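Side-chain contacts in sensor protein (Bacillus halodurans, PDB 3O5Y), which is probably an ATP-dependent sensor histidine kinase of a two-component regulatory system, represented here by its GAF domain: residues F23-F28 and A90-K95; S39-Y42 and S46-L49; W63-L66 and T71-R74; S96-P101 and I120-D125. All coordinates share one frame; numbering follows the deposited sequence.

Contact 1: F23-F28 and A90-K95; sequences FDRISF and AILDLK. With ACT (acetate ion), chain C.
Arg25 and Leu92 meet because the arginine sets CG anti to its own N (chi1 -160°) and then bends at chi2 (-96°). That course brings its guanidinium against Leu92 and its aliphatic part against Leu94, in the loop 90-95 of this GAF domain. The loop leaves helix 86-90 through a type I beta turn, Ala90 to Asp93, and lies against strand 25-32 of the antiparallel sheet. Leu92 CD1 sits above one face of the guanidinium, toward its rim, 3.6 Å from Arg25 NE. Arg25 starts from a classic beta bulge, in which it and Asp24 both face Gly115 of strand 108-116. Its NH2 is hydrogen-bonded to Ser46 O. Replacing Arg25 by an alanine would probably leave Ser46 O without this donor and open a gap beside Leu92 CD1. An acetate, probably from the crystallisation liquor, lies near the guanidinium, but its orientation is doubtful. As modelled, its OXT accepts from Arg25 NH1 at 3.2 Å and from Ser27 OG at 2.9 Å. The acetate is also hydrogen-bonded to Tyr62 OH. Leu94 packs lower down, its side chain crossing that of Arg25 at about a right angle, with Leu94 CD2 3.9 Å from Arg25 CB.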
loop_
_atom_site.group_PDB
_atom_site.type_symbol
_atom_site.label_atom_id
_atom_site.label_comp_id
_atom_site.label_asym_id
_atom_site.label_seq_id
_atom_site.Cartn_x
_atom_site.Cartn_y
_atom_site.Cartn_z
ATOM N N PHE A 23 5.913 -4.590 10.529
ATOM C CA PHE A 23 4.943 -3.580 10.147
ATOM C C PHE A 23 3.745 -3.700 11.060
ATOM O O PHE A 23 3.533 -4.747 11.672
ATOM C CB PHE A 23 4.493 -3.752 8.698
ATOM C CG PHE A 23 3.607 -4.956 8.472
ATOM C CD1 PHE A 23 4.159 -6.218 8.295
ATOM C CD2 PHE A 23 2.219 -4.826 8.458
ATOM C CE1 PHE A 23 3.350 -7.333 8.100
ATOM C CE2 PHE A 23 1.400 -5.939 8.263
ATOM C CZ PHE A 23 1.974 -7.198 8.077
ATOM N N ASP A 24 2.932 -2.651 11.117
ATOM C CA ASP A 24 1.790 -2.633 11.991
ATOM C C ASP A 24 0.490 -2.616 11.200
ATOM O O ASP A 24 -0.519 -3.154 11.663
ATOM C CB ASP A 24 1.876 -1.428 12.929
ATOM C CG ASP A 24 3.169 -1.418 13.745
ATOM O OD1 ASP A 24 3.976 -0.477 13.568
ATOM O OD2 ASP A 24 3.402 -2.364 14.538
ATOM N N ARG A 25 0.507 -2.030 10.002
ATOM C CA ARG A 25 -0.725 -1.836 9.251
ATOM C C ARG A 25 -0.429 -1.917 7.784
ATOM O O ARG A 25 0.576 -1.393 7.337
ATOM C CB ARG A 25 -1.297 -0.463 9.580
ATOM C CG ARG A 25 -2.768 -0.281 9.280
ATOM C CD ARG A 25 -2.960 0.353 7.940
ATOM N NE ARG A 25 -4.358 0.627 7.654
ATOM C CZ ARG A 25 -4.755 1.367 6.628
ATOM N NH1 ARG A 25 -3.844 1.901 5.812
ATOM N NH2 ARG A 25 -6.055 1.570 6.415
ATOM N N ILE A 26 -1.289 -2.588 7.032
ATOM C CA ILE A 26 -1.144 -2.658 5.582
ATOM C C ILE A 26 -2.488 -2.393 4.969
ATOM O O ILE A 26 -3.508 -2.842 5.484
ATOM C CB ILE A 26 -0.676 -4.055 5.083
ATOM C CG1 ILE A 26 0.671 -4.406 5.678
ATOM C CG2 ILE A 26 -0.543 -4.084 3.558
ATOM C CD1 ILE A 26 1.617 -5.113 4.737
ATOM N N SER A 27 -2.497 -1.677 3.857
ATOM C CA SER A 27 -3.700 -1.609 3.059
ATOM C C SER A 27 -3.326 -1.894 1.633
ATOM O O SER A 27 -2.208 -1.631 1.205
ATOM C CB SER A 27 -4.391 -0.250 3.171
ATOM O OG SER A 27 -3.597 0.744 2.584
ATOM N N PHE A 28 -4.273 -2.452 0.898
ATOM C CA PHE A 28 -4.054 -2.703 -0.493
ATOM C C PHE A 28 -5.130 -1.979 -1.276
ATOM O O PHE A 28 -6.311 -1.996 -0.904
ATOM C CB PHE A 28 -4.044 -4.207 -0.791
ATOM C CG PHE A 28 -4.211 -4.513 -2.235
ATOM C CD1 PHE A 28 -3.176 -4.261 -3.136
ATOM C CD2 PHE A 28 -5.426 -4.982 -2.721
ATOM C CE1 PHE A 28 -3.340 -4.492 -4.497
ATOM C CE2 PHE A 28 -5.597 -5.224 -4.090
ATOM C CZ PHE A 28 -4.540 -4.970 -4.978
ATOM N N ALA A 90 -2.535 8.999 9.847
ATOM C CA ALA A 90 -2.097 9.489 11.165
ATOM C C ALA A 90 -3.056 9.056 12.270
ATOM O O ALA A 90 -2.634 8.774 13.401
ATOM C CB ALA A 90 -1.945 11.003 11.171
ATOM N N ILE A 91 -4.339 8.987 11.921
ATOM C CA ILE A 91 -5.388 8.711 12.885
ATOM C C ILE A 91 -5.309 7.285 13.387
ATOM O O ILE A 91 -5.865 6.960 14.429
ATOM C CB ILE A 91 -6.785 9.007 12.285
ATOM C CG1 ILE A 91 -7.819 9.220 13.402
ATOM C CG2 ILE A 91 -7.211 7.919 11.276
ATOM C CD1 ILE A 91 -9.182 9.703 12.910
ATOM N N LEU A 92 -4.598 6.445 12.641
ATOM C CA LEU A 92 -4.374 5.043 12.998
ATOM C C LEU A 92 -3.074 4.873 13.806
ATOM O O LEU A 92 -2.562 3.759 13.941
ATOM C CB LEU A 92 -4.329 4.193 11.722
ATOM C CG LEU A 92 -5.551 4.281 10.802
ATOM C CD1 LEU A 92 -5.255 3.629 9.473
ATOM C CD2 LEU A 92 -6.822 3.683 11.451
ATOM N N ASP A 93 -2.566 5.991 14.329
ATOM C CA ASP A 93 -1.291 6.074 15.057
ATOM C C ASP A 93 -0.044 5.703 14.250
ATOM O O ASP A 93 0.959 5.323 14.834
ATOM C CB ASP A 93 -1.307 5.244 16.353
ATOM C CG ASP A 93 -2.447 5.616 17.283
ATOM O OD1 ASP A 93 -2.817 6.818 17.369
ATOM O OD2 ASP A 93 -2.966 4.680 17.936
ATOM N N LEU A 94 -0.091 5.821 12.930
ATOM C CA LEU A 94 1.067 5.488 12.133
ATOM C C LEU A 94 1.990 6.686 12.064
ATOM O O LEU A 94 1.527 7.816 12.041
ATOM C CB LEU A 94 0.650 5.038 10.737
ATOM C CG LEU A 94 -0.256 3.810 10.693
ATOM C CD1 LEU A 94 -0.782 3.565 9.263
ATOM C CD2 LEU A 94 0.465 2.580 11.254
ATOM N N LYS A 95 3.295 6.439 12.027
ATOM C CA LYS A 95 4.268 7.524 11.998
ATOM C C LYS A 95 5.085 7.534 10.708
ATOM O O LYS A 95 5.880 8.441 10.464
ATOM C CB LYS A 95 5.183 7.451 13.228
ATOM C CG LYS A 95 4.488 7.893 14.517
ATOM C CD LYS A 95 5.492 8.222 15.640
ATOM C CE LYS A 95 4.790 8.879 16.855
ATOM N NZ LYS A 95 4.026 10.123 16.483
HETATM C C ACT C . -5.581 4.083 3.640
HETATM O O ACT C . -5.678 5.322 3.367
HETATM O OXT ACT C . -4.605 3.434 3.155
HETATM C CH3 ACT C . -6.612 3.439 4.508
#

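Contact 2: S39-Y42 and S46-L49; sequences SHVY and SHSL
Ser46 OG is hydrogen-bonded to Pro43 O, within the connection that leads from strand 35-42 into the loop, and lies 3.7 Å from Val41 CG1. The carbonyl oxygen Ser46 O is 3.0 Å from Val41 CG1, a close approach of a methyl to a polar atom. No hydrogen bond joins the segments directly. Val41 carries most of the packing and sends a different methyl to each loop residue. CG1, anti to the backbone N (chi1 178°), goes to Ser46. CG2 goes to His47 and comes 3.7 Å from His47 ND1, at an oblique angle to the ring. It also meets His47 CB at 3.9 Å. The loop thus folds back over strand 35-42 of the GAF-domain sheet, straight after leaving it. The neighbouring side chains of the strand, His40 and Tyr42, start away from the loop and touch helix 6-20. Earlier in the strand, Ser39 and His40 both face Phe28 in a classic beta bulge. His47 holds CG between its backbone N and carbonyl carbon (chi1 49°), and this turn brings ND1 up to Val41 CG2. The His47 side chain also touches Arg25 and is about 5 Å from the bound acetate.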
loop_
_atom_site.group_PDB
_atom_site.type_symbol
_atom_site.label_atom_id
_atom_site.label_comp_id
_atom_site.label_asym_id
_atom_site.label_seq_id
_atom_site.Cartn_x
_atom_site.Cartn_y
_atom_site.Cartn_z
ATOM N N SER A 39 -9.201 -1.515 -1.038
ATOM C CA SER A 39 -9.895 -2.784 -1.150
ATOM C C SER A 39 -9.632 -3.785 -0.034
ATOM O O SER A 39 -10.487 -4.624 0.237
ATOM C CB SER A 39 -9.651 -3.409 -2.520
ATOM O OG SER A 39 -8.318 -3.833 -2.626
ATOM N N HIS A 40 -8.469 -3.697 0.606
ATOM C CA HIS A 40 -8.120 -4.596 1.703
ATOM C C HIS A 40 -7.305 -3.880 2.761
ATOM O O HIS A 40 -6.407 -3.093 2.438
ATOM C CB HIS A 40 -7.328 -5.799 1.187
ATOM C CG HIS A 40 -8.116 -6.688 0.277
ATOM N ND1 HIS A 40 -8.721 -7.850 0.714
ATOM C CD2 HIS A 40 -8.444 -6.561 -1.034
ATOM C CE1 HIS A 40 -9.368 -8.409 -0.294
ATOM N NE2 HIS A 40 -9.216 -7.647 -1.364
ATOM N N VAL A 41 -7.609 -4.174 4.023
ATOM C CA VAL A 41 -6.885 -3.613 5.146
ATOM C C VAL A 41 -6.550 -4.704 6.168
ATOM O O VAL A 41 -7.384 -5.559 6.465
ATOM C CB VAL A 41 -7.720 -2.528 5.858
ATOM C CG1 VAL A 41 -6.957 -1.986 7.058
ATOM C CG2 VAL A 41 -8.099 -1.397 4.908
ATOM N N TYR A 42 -5.337 -4.667 6.709
ATOM C CA TYR A 42 -4.972 -5.473 7.865
ATOM C C TYR A 42 -4.274 -4.577 8.870
ATOM O O TYR A 42 -3.374 -3.829 8.489
ATOM C CB TYR A 42 -4.036 -6.624 7.488
ATOM C CG TYR A 42 -3.478 -7.310 8.715
ATOM C CD1 TYR A 42 -4.191 -8.333 9.359
ATOM C CD2 TYR A 42 -2.265 -6.914 9.264
ATOM C CE1 TYR A 42 -3.691 -8.948 10.509
ATOM C CE2 TYR A 42 -1.760 -7.518 10.416
ATOM C CZ TYR A 42 -2.471 -8.532 11.029
ATOM O OH TYR A 42 -1.958 -9.122 12.164
ATOM N N SER A 46 -8.935 -1.688 11.032
ATOM C CA SER A 46 -8.183 -0.426 11.028
ATOM C C SER A 46 -8.132 0.338 9.709
ATOM O O SER A 46 -7.144 0.285 8.969
ATOM C CB SER A 46 -6.763 -0.657 11.549
ATOM O OG SER A 46 -6.013 -1.362 10.589
ATOM N N HIS A 47 -9.213 1.057 9.438
ATOM C CA HIS A 47 -9.264 2.042 8.370
ATOM C C HIS A 47 -10.165 3.184 8.821
ATOM O O HIS A 47 -11.110 2.972 9.580
ATOM C CB HIS A 47 -9.780 1.426 7.068
ATOM C CG HIS A 47 -11.038 0.624 7.226
ATOM N ND1 HIS A 47 -11.073 -0.744 7.059
ATOM C CD2 HIS A 47 -12.307 0.997 7.530
ATOM C CE1 HIS A 47 -12.306 -1.180 7.252
ATOM N NE2 HIS A 47 -13.076 -0.143 7.540
ATOM N N SER A 48 -9.855 4.399 8.382
ATOM C CA SER A 48 -10.776 5.513 8.568
ATOM C C SER A 48 -11.699 5.630 7.366
ATOM O O SER A 48 -12.863 6.008 7.510
ATOM C CB SER A 48 -10.026 6.824 8.805
ATOM O OG SER A 48 -10.913 7.816 9.321
ATOM N N LEU A 49 -11.166 5.313 6.185
ATOM C CA LEU A 49 -11.936 5.276 4.945
ATOM C C LEU A 49 -12.625 3.935 4.802
ATOM O O LEU A 49 -12.036 2.898 5.073
ATOM C CB LEU A 49 -11.036 5.510 3.721
ATOM C CG LEU A 49 -10.288 6.835 3.556
ATOM C CD1 LEU A 49 -9.294 6.746 2.431
ATOM C CD2 LEU A 49 -11.252 7.984 3.301
#

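Contact 3: W63-L66 and T71-R74; sequences WSAL and TIFR
Ile72, Ala65 and Ser64 carry this contact, which packs helix 61-68 against strand 72-75, an outermost strand of the antiparallel sheet in this GAF domain. The chain leaves the helix, turns within a few residues and enters the strand, and Ile72 points back toward the helix it has just left. It has the largest buried area of the three. Its CG1 is anti to the carbonyl carbon (chi1 -65°) and the chain continues extended to CD1 (chi2 177°). This single methyl does all the close touching. It approaches the helix between two successive residues. On the Ser64 side, CD1 lies 3.6 Å from Ser64 OG and 4.1 Å from Ser64 CB. On the Ala65 side, CD1 meets Ala65 CB at 4.1 Å, an apolar contact. Ala65 also touches Val99 of strand 96-103, and Ile72 touches Leu61 one turn earlier in the helix. Ile72 and Ala65 are buried, while Ser64 is partly exposed. Strand 72-75 is paired with strand 96-103 by backbone hydrogen bonds of Ile72 with Val99 and of Arg74 with Ile97. Between helix and strand the contact is packing, without a hydrogen bond. Ser64 OG is reached by the methyl because it stands anti to its backbone N (chi1 -179°). The same Ile72 CD1 also lies 3.6 Å from the backbone atom Ala65 N.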
loop_
_atom_site.group_PDB
_atom_site.type_symbol
_atom_site.label_atom_id
_atom_site.label_comp_id
_atom_site.label_asym_id
_atom_site.label_seq_id
_atom_site.Cartn_x
_atom_site.Cartn_y
_atom_site.Cartn_z
ATOM N N TRP A 63 -1.243 7.993 -5.622
ATOM C CA TRP A 63 -1.179 8.268 -7.061
ATOM C C TRP A 63 0.195 8.740 -7.496
ATOM O O TRP A 63 0.622 8.494 -8.628
ATOM C CB TRP A 63 -2.218 9.299 -7.472
ATOM C CG TRP A 63 -3.516 8.688 -7.787
ATOM C CD1 TRP A 63 -4.620 8.695 -7.012
ATOM C CD2 TRP A 63 -3.841 7.927 -8.950
ATOM N NE1 TRP A 63 -5.647 8.022 -7.628
ATOM C CE2 TRP A 63 -5.194 7.533 -8.822
ATOM C CE3 TRP A 63 -3.130 7.560 -10.106
ATOM C CZ2 TRP A 63 -5.860 6.788 -9.803
ATOM C CZ3 TRP A 63 -3.781 6.815 -11.073
ATOM C CH2 TRP A 63 -5.141 6.437 -10.914
ATOM N N SER A 64 0.900 9.407 -6.591
ATOM C CA SER A 64 2.231 9.879 -6.895
ATOM C C SER A 64 3.181 8.694 -7.131
ATOM O O SER A 64 4.008 8.728 -8.041
ATOM C CB SER A 64 2.710 10.786 -5.769
ATOM O OG SER A 64 3.992 11.277 -6.055
ATOM N N ALA A 65 3.032 7.639 -6.330
ATOM C CA ALA A 65 3.807 6.417 -6.492
ATOM C C ALA A 65 3.469 5.724 -7.809
ATOM O O ALA A 65 4.354 5.263 -8.517
ATOM C CB ALA A 65 3.556 5.479 -5.326
ATOM N N LEU A 66 2.179 5.667 -8.128
ATOM C CA LEU A 66 1.721 5.097 -9.380
ATOM C C LEU A 66 2.200 5.893 -10.586
ATOM O O LEU A 66 2.638 5.295 -11.571
ATOM C CB LEU A 66 0.198 4.986 -9.413
ATOM C CG LEU A 66 -0.489 3.806 -8.747
ATOM C CD1 LEU A 66 -1.978 4.024 -8.777
ATOM C CD2 LEU A 66 -0.137 2.487 -9.431
ATOM N N THR A 71 8.760 3.458 -5.665
ATOM C CA THR A 71 8.420 3.280 -4.274
ATOM C C THR A 71 8.689 4.575 -3.513
ATOM O O THR A 71 9.769 5.161 -3.617
ATOM C CB THR A 71 9.210 2.116 -3.663
ATOM O OG1 THR A 71 8.772 0.894 -4.256
ATOM C CG2 THR A 71 8.995 2.032 -2.172
ATOM N N ILE A 72 7.699 5.022 -2.751
ATOM C CA ILE A 72 7.840 6.258 -2.003
ATOM C C ILE A 72 7.790 6.002 -0.508
ATOM O O ILE A 72 6.918 5.300 -0.021
ATOM C CB ILE A 72 6.765 7.284 -2.377
ATOM C CG1 ILE A 72 6.949 7.713 -3.837
ATOM C CG2 ILE A 72 6.840 8.490 -1.431
ATOM C CD1 ILE A 72 5.901 8.689 -4.357
ATOM N N PHE A 73 8.740 6.582 0.210
ATOM C CA PHE A 73 8.695 6.569 1.645
ATOM C C PHE A 73 8.383 7.957 2.207
ATOM O O PHE A 73 8.977 8.944 1.802
ATOM C CB PHE A 73 10.014 6.081 2.220
ATOM C CG PHE A 73 10.086 6.217 3.699
ATOM C CD1 PHE A 73 9.461 5.283 4.521
ATOM C CD2 PHE A 73 10.735 7.316 4.283
ATOM C CE1 PHE A 73 9.516 5.408 5.906
ATOM C CE2 PHE A 73 10.796 7.458 5.659
ATOM C CZ PHE A 73 10.191 6.507 6.480
ATOM N N ARG A 74 7.480 8.008 3.180
ATOM C CA ARG A 74 7.160 9.267 3.818
ATOM C C ARG A 74 6.993 9.125 5.311
ATOM O O ARG A 74 6.238 8.289 5.795
ATOM C CB ARG A 74 5.907 9.895 3.196
ATOM C CG ARG A 74 6.067 11.373 2.925
ATOM C CD ARG A 74 6.712 11.692 1.548
ATOM N NE ARG A 74 5.820 12.600 0.838
ATOM C CZ ARG A 74 5.828 12.822 -0.471
ATOM N NH1 ARG A 74 4.930 13.654 -0.997
ATOM N NH2 ARG A 74 6.724 12.224 -1.257
#

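Contact 4: S96-P101 and I120-D125; sequences SILVIP and IDWSLD
Segment 96-101 of strand 96-103 runs past the loop 120-123 with the backbones well apart, the CA atoms of Leu98 and Trp122 being 8.6 Å from each other. Side chains and one water bridge the gap. Trp122 reaches toward the strand and lays one face of its indole over Leu98. With CG anti to its backbone N (chi1 -180°), Leu98 carries CD2 over the six-membered ring, 4.0 Å from the centroid and 13° off the normal, a CH-pi contact. This is where the GAF domain passes from its antiparallel sheet into the C-terminal helix 124-142. Ser123 is the N-cap of that helix, its OG bonded to Asp126 N. Trp122 also makes a cation-pi contact with Arg116 and touches Leu130 of the helix. The water lies in the plane of the indole, at its edge, and accepts from Trp122 NE1 at 2.9 Å. It is also hydrogen-bonded to Ser96 OG at 2.9 Å, and so bridges the 4.3 Å between Ser96 OG and Trp122 NE1. A leucine in place of Trp122 would probably leave the water without its N-H donor and Leu98 CD2 without an aromatic face. Leu98 CB lies 3.8 Å from Trp122 NE1.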
loop_
_atom_site.group_PDB
_atom_site.type_symbol
_atom_site.label_atom_id
_atom_site.label_comp_id
_atom_site.label_asym_id
_atom_site.label_seq_id
_atom_site.Cartn_x
_atom_site.Cartn_y
_atom_site.Cartn_z
ATOM N N SER A 96 4.839 6.538 9.865
ATOM C CA SER A 96 5.703 6.225 8.740
ATOM C C SER A 96 4.888 5.441 7.728
ATOM O O SER A 96 4.131 4.563 8.105
ATOM C CB SER A 96 6.855 5.373 9.260
ATOM O OG SER A 96 7.577 4.770 8.217
ATOM N N ILE A 97 5.031 5.755 6.445
ATOM C CA ILE A 97 4.331 5.009 5.410
ATOM C C ILE A 97 5.262 4.670 4.238
ATOM O O ILE A 97 6.040 5.525 3.773
ATOM C CB ILE A 97 2.984 5.712 4.975
ATOM C CG1 ILE A 97 2.042 4.717 4.287
ATOM C CG2 ILE A 97 3.214 6.967 4.124
ATOM C CD1 ILE A 97 1.291 3.807 5.267
ATOM N N LEU A 98 5.219 3.407 3.814
ATOM C CA LEU A 98 5.917 2.945 2.619
ATOM C C LEU A 98 4.851 2.571 1.584
ATOM O O LEU A 98 3.950 1.797 1.864
ATOM C CB LEU A 98 6.786 1.733 2.940
ATOM C CG LEU A 98 7.572 1.153 1.765
ATOM C CD1 LEU A 98 8.612 2.178 1.295
ATOM C CD2 LEU A 98 8.227 -0.176 2.112
ATOM N N VAL A 99 4.947 3.160 0.406
ATOM C CA VAL A 99 3.926 3.070 -0.608
ATOM C C VAL A 99 4.572 2.403 -1.831
ATOM O O VAL A 99 5.447 2.960 -2.490
ATOM C CB VAL A 99 3.358 4.493 -0.949
ATOM C CG1 VAL A 99 2.218 4.388 -1.935
ATOM C CG2 VAL A 99 2.887 5.216 0.314
ATOM N N ILE A 100 4.169 1.176 -2.098
ATOM C CA ILE A 100 4.684 0.452 -3.225
ATOM C C ILE A 100 3.614 0.378 -4.294
ATOM O O ILE A 100 2.591 -0.254 -4.067
ATOM C CB ILE A 100 5.054 -0.999 -2.814
ATOM C CG1 ILE A 100 6.061 -0.967 -1.661
ATOM C CG2 ILE A 100 5.575 -1.787 -4.056
ATOM C CD1 ILE A 100 6.546 -2.344 -1.198
ATOM N N PRO A 101 3.849 1.013 -5.455
ATOM C CA PRO A 101 2.904 0.886 -6.565
ATOM C C PRO A 101 2.996 -0.528 -7.136
ATOM O O PRO A 101 4.084 -1.055 -7.317
ATOM C CB PRO A 101 3.412 1.903 -7.585
ATOM C CG PRO A 101 4.913 1.955 -7.348
ATOM C CD PRO A 101 5.105 1.685 -5.858
ATOM N N ILE A 120 10.952 3.493 12.435
ATOM C CA ILE A 120 12.121 2.637 12.293
ATOM C C ILE A 120 12.410 2.525 10.803
ATOM O O ILE A 120 11.530 2.185 10.026
ATOM C CB ILE A 120 11.853 1.252 12.967
ATOM C CG1 ILE A 120 11.739 1.431 14.491
ATOM C CG2 ILE A 120 12.927 0.226 12.604
ATOM C CD1 ILE A 120 10.973 0.345 15.195
ATOM N N ASP A 121 13.632 2.841 10.395
ATOM C CA ASP A 121 14.007 2.806 8.985
ATOM C C ASP A 121 13.728 1.462 8.319
ATOM O O ASP A 121 13.825 0.403 8.936
ATOM C CB ASP A 121 15.498 3.093 8.815
ATOM C CG ASP A 121 15.904 4.459 9.332
ATOM O OD1 ASP A 121 15.066 5.378 9.352
ATOM O OD2 ASP A 121 17.082 4.609 9.701
ATOM N N TRP A 122 13.388 1.529 7.041
ATOM C CA TRP A 122 13.281 0.355 6.218
ATOM C C TRP A 122 14.679 -0.053 5.772
ATOM O O TRP A 122 15.410 0.756 5.216
ATOM C CB TRP A 122 12.383 0.677 5.025
ATOM C CG TRP A 122 10.936 0.650 5.427
ATOM C CD1 TRP A 122 10.160 1.710 5.773
ATOM C CD2 TRP A 122 10.110 -0.515 5.565
ATOM N NE1 TRP A 122 8.892 1.285 6.110
ATOM C CE2 TRP A 122 8.836 -0.078 5.985
ATOM C CE3 TRP A 122 10.324 -1.885 5.367
ATOM C CZ2 TRP A 122 7.780 -0.958 6.212
ATOM C CZ3 TRP A 122 9.277 -2.756 5.601
ATOM C CH2 TRP A 122 8.016 -2.285 6.012
ATOM N N SER A 123 15.068 -1.297 6.018
ATOM C CA SER A 123 16.368 -1.764 5.526
ATOM C C SER A 123 16.301 -2.089 4.030
ATOM O O SER A 123 15.215 -2.236 3.467
ATOM C CB SER A 123 16.809 -3.003 6.306
ATOM O OG SER A 123 15.908 -4.075 6.048
ATOM N N LEU A 124 17.468 -2.208 3.401
ATOM C CA LEU A 124 17.589 -2.557 1.990
ATOM C C LEU A 124 17.065 -3.963 1.750
ATOM O O LEU A 124 16.367 -4.207 0.755
ATOM C CB LEU A 124 19.053 -2.487 1.557
ATOM C CG LEU A 124 19.539 -2.482 0.088
ATOM C CD1 LEU A 124 20.618 -3.541 -0.122
ATOM C CD2 LEU A 124 18.466 -2.565 -1.013
ATOM N N ASP A 125 17.395 -4.884 2.659
ATOM C CA ASP A 125 16.921 -6.260 2.569
ATOM C C ASP A 125 15.390 -6.340 2.545
ATOM O O ASP A 125 14.821 -7.073 1.749
ATOM C CB ASP A 125 17.487 -7.135 3.708
ATOM C CG ASP A 125 19.020 -7.250 3.666
ATOM O OD1 ASP A 125 19.604 -7.328 2.554
ATOM O OD2 ASP A 125 19.647 -7.251 4.758
HETATM O O HOH W 1 6.389 2.331 7.174
#

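How the contacts relate
All four contacts reach one antiparallel sheet of the GAF domain. Contacts 1 and 2 lie on neighbouring strands, 25-32 and 35-42, with centres 9 Å apart. Contacts 3 and 4 lie on neighbouring strands, 72-75 and 96-103, with centres 11 Å apart. Contact 2 lies on the opposite side of the chain's centre from both, its centre about 18 Å from that of contact 3 and 19 Å from that of contact 4. Contacts 2 and 3 fall, in that order, within the chain between the segments of contact 1. Contact 4 follows, with segment 96-101 directly after 90-95. Together they pack loops and helix 61-68 against both halves of the sheet in this sensor domain.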